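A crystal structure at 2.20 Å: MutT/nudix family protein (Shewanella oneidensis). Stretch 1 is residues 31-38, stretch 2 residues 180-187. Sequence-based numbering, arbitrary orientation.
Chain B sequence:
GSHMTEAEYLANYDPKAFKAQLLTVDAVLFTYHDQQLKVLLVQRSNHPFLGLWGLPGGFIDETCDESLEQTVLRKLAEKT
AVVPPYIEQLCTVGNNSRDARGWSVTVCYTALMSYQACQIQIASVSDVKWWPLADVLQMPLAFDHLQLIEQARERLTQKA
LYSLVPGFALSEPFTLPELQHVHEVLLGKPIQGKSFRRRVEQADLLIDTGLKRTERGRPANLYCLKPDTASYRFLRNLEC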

# COMPACT_ATOMS: atom_id res chain seq x y z
N THR B 31 -4.56 15.37 11.60
CA THR B 31 -4.30 15.51 13.03
C THR B 31 -5.59 15.23 13.79
O THR B 31 -6.65 14.95 13.20
CB THR B 31 -3.70 16.89 13.37
OG1 THR B 31 -3.21 16.88 14.71
CG2 THR B 31 -4.74 18.01 13.21
N TYR B 32 -5.52 15.31 15.10
CA TYR B 32 -6.69 15.17 15.92
C TYR B 32 -6.79 16.36 16.86
O TYR B 32 -5.89 16.63 17.64
CB TYR B 32 -6.62 13.85 16.68
CG TYR B 32 -7.77 13.66 17.63
CD1 TYR B 32 -9.00 13.19 17.18
CD2 TYR B 32 -7.61 13.94 18.98
CE1 TYR B 32 -10.05 13.01 18.05
CE2 TYR B 32 -8.64 13.77 19.87
CZ TYR B 32 -9.85 13.31 19.40
OH TYR B 32 -10.86 13.16 20.31
N HIS B 33 -7.89 17.10 16.75
CA HIS B 33 -8.08 18.26 17.60
C HIS B 33 -9.56 18.56 17.81
O HIS B 33 -10.35 18.53 16.87
CB HIS B 33 -7.38 19.48 17.00
CG HIS B 33 -7.27 20.65 17.93
ND1 HIS B 33 -7.89 21.86 17.69
CD2 HIS B 33 -6.60 20.80 19.10
CE1 HIS B 33 -7.62 22.70 18.67
NE2 HIS B 33 -6.84 22.08 19.54
N ASP B 34 -9.91 18.80 19.08
CA ASP B 34 -11.12 19.54 19.43
C ASP B 34 -12.44 19.10 18.77
O ASP B 34 -13.00 19.89 18.02
CB ASP B 34 -10.87 21.02 19.10
CG ASP B 34 -11.80 21.98 19.86
OD1 ASP B 34 -11.28 22.76 20.71
OD2 ASP B 34 -13.03 21.97 19.60
N GLN B 35 -12.92 17.87 18.94
CA GLN B 35 -12.14 16.66 19.19
C GLN B 35 -12.54 15.74 18.05
O GLN B 35 -13.24 14.73 18.22
CB GLN B 35 -12.40 16.04 20.58
CG GLN B 35 -13.85 16.04 21.06
CD GLN B 35 -14.23 17.35 21.73
OE1 GLN B 35 -13.40 18.26 21.86
NE2 GLN B 35 -15.50 17.46 22.15
N GLN B 36 -12.07 16.12 16.86
CA GLN B 36 -12.38 15.45 15.61
C GLN B 36 -11.09 15.30 14.80
O GLN B 36 -10.06 15.89 15.12
CB GLN B 36 -13.40 16.28 14.83
CG GLN B 36 -12.97 17.73 14.61
CD GLN B 36 -14.11 18.66 14.21
OE1 GLN B 36 -13.93 19.88 14.16
NE2 GLN B 36 -15.29 18.10 13.93
N LEU B 37 -11.16 14.50 13.74
CA LEU B 37 -10.12 14.46 12.73
C LEU B 37 -10.12 15.74 11.94
O LEU B 37 -11.18 16.19 11.51
CB LEU B 37 -10.38 13.31 11.76
CG LEU B 37 -10.16 11.94 12.35
CD1 LEU B 37 -10.92 10.92 11.53
CD2 LEU B 37 -8.65 11.65 12.42
N LYS B 38 -8.95 16.34 11.77
CA LYS B 38 -8.78 17.47 10.87
C LYS B 38 -7.76 17.10 9.77
O LYS B 38 -6.80 16.35 10.02
CB LYS B 38 -8.35 18.70 11.65
CG LYS B 38 -9.49 19.34 12.51
CD LYS B 38 -8.92 20.27 13.58
CE LYS B 38 -9.98 21.24 14.18
NZ LYS B 38 -11.25 20.57 14.60
N GLN B 180 -7.09 5.83 23.14
CA GLN B 180 -8.31 5.07 22.92
C GLN B 180 -9.34 5.89 22.16
O GLN B 180 -9.95 5.39 21.22
CB GLN B 180 -8.89 4.60 24.26
CG GLN B 180 -10.15 3.77 24.09
CD GLN B 180 -10.64 3.18 25.39
OE1 GLN B 180 -9.84 2.81 26.25
NE2 GLN B 180 -11.95 3.07 25.52
N HIS B 181 -9.53 7.14 22.56
CA HIS B 181 -10.52 7.98 21.90
C HIS B 181 -10.22 8.25 20.42
O HIS B 181 -11.13 8.19 19.58
CB HIS B 181 -10.78 9.27 22.66
CG HIS B 181 -11.97 10.02 22.13
ND1 HIS B 181 -13.23 9.47 22.07
CD2 HIS B 181 -12.08 11.26 21.60
CE1 HIS B 181 -14.07 10.35 21.54
NE2 HIS B 181 -13.39 11.44 21.24
N VAL B 182 -8.96 8.53 20.08
CA VAL B 182 -8.60 8.69 18.66
C VAL B 182 -8.93 7.43 17.87
O VAL B 182 -9.42 7.54 16.75
CB VAL B 182 -7.10 9.03 18.40
CG1 VAL B 182 -6.93 9.42 16.94
CG2 VAL B 182 -6.66 10.18 19.26
N HIS B 183 -8.65 6.25 18.43
CA HIS B 183 -8.98 4.99 17.76
C HIS B 183 -10.51 4.82 17.58
O HIS B 183 -10.98 4.38 16.52
CB HIS B 183 -8.41 3.77 18.51
CG HIS B 183 -6.93 3.57 18.36
ND1 HIS B 183 -6.38 2.46 17.75
CD2 HIS B 183 -5.88 4.31 18.79
CE1 HIS B 183 -5.06 2.53 17.80
NE2 HIS B 183 -4.73 3.64 18.42
N GLU B 184 -11.27 5.18 18.62
CA GLU B 184 -12.74 5.17 18.56
C GLU B 184 -13.27 6.11 17.46
O GLU B 184 -14.13 5.72 16.70
CB GLU B 184 -13.36 5.52 19.93
CG GLU B 184 -13.16 4.42 20.95
CD GLU B 184 -13.59 4.80 22.37
OE1 GLU B 184 -13.63 3.90 23.23
OE2 GLU B 184 -13.88 5.98 22.64
N VAL B 185 -12.72 7.31 17.36
CA VAL B 185 -13.13 8.24 16.30
C VAL B 185 -12.93 7.61 14.91
O VAL B 185 -13.77 7.78 14.02
CB VAL B 185 -12.38 9.60 16.38
CG1 VAL B 185 -12.75 10.53 15.21
CG2 VAL B 185 -12.68 10.28 17.70
N LEU B 186 -11.82 6.89 14.74
CA LEU B 186 -11.45 6.31 13.44
C LEU B 186 -12.32 5.12 13.08
O LEU B 186 -12.63 4.90 11.92
CB LEU B 186 -9.97 5.92 13.39
CG LEU B 186 -9.02 7.11 13.30
CD1 LEU B 186 -7.56 6.68 13.54
CD2 LEU B 186 -9.19 7.80 11.95
N LEU B 187 -12.68 4.34 14.09
CA LEU B 187 -13.52 3.16 13.87
C LEU B 187 -15.00 3.55 13.90
O LEU B 187 -15.86 2.75 13.51
CB LEU B 187 -13.20 2.05 14.88
CG LEU B 187 -11.76 1.52 14.88
CD1 LEU B 187 -11.58 0.39 15.91
CD2 LEU B 187 -11.36 1.03 13.51

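How does a two-stranded hairpin present side chains to a helix nearly 150 residues further along? The backbone pairs Thr31 with Lys38 and His33 with Gln36, and Tyr32 and Leu37 both point their CA-to-CB bonds toward the helix, while that of Gln36 points away. Strand 31-33 and the helix run at 107° to each other, and the contact buries 320 Å² in all, both sides summed.

What does the conformation of Tyr32 achieve? With chi1 at 176° (t) and chi2 at 82°, the ring lies across the helix surface and meets residues about one turn apart. Val182, itself t, places CG2 over one face of the ring, 4.0 Å from the Tyr32 ring centroid and 16° off the normal, a CH-pi contact. Val185, also t, brings its CG2 to 3.8 Å from Tyr32 CE1. At the end of the ring lies His181, whose imidazole is probably turned over in the model; whether it hydrogen-bonds to the tyrosine hydroxyl is left open.

How does Leu37 complete the apolar patch? Its m,t rotamer carries CD1 to 3.6 Å from Leu186 CD2. The CA-to-CB bond of Leu186 points sideways, but its own m,t conformation brings the end of the side chain nearer the hairpin. Val185 serves both strands: its CG1 lies 4.1 Å from Leu37 CG, while CG2 is the methyl that packs against Tyr32.

What do the polar side chains that stay out of the contact do instead? Lys38, out of reach of the helix, curls back along its own hairpin with chi4 at 49° (p), so that NZ donates to His33 O at 3.2 Å and, more weakly, to Gln36 OE1 at 2.8 Å. On the helix, Gln180 and Glu184 are likewise out of reach of the hairpin; Gln180 is extended (t,t), and its NE2 donates to Glu184 OE1 at 3.0 Å, nearly linearly at 174°, bridging one turn.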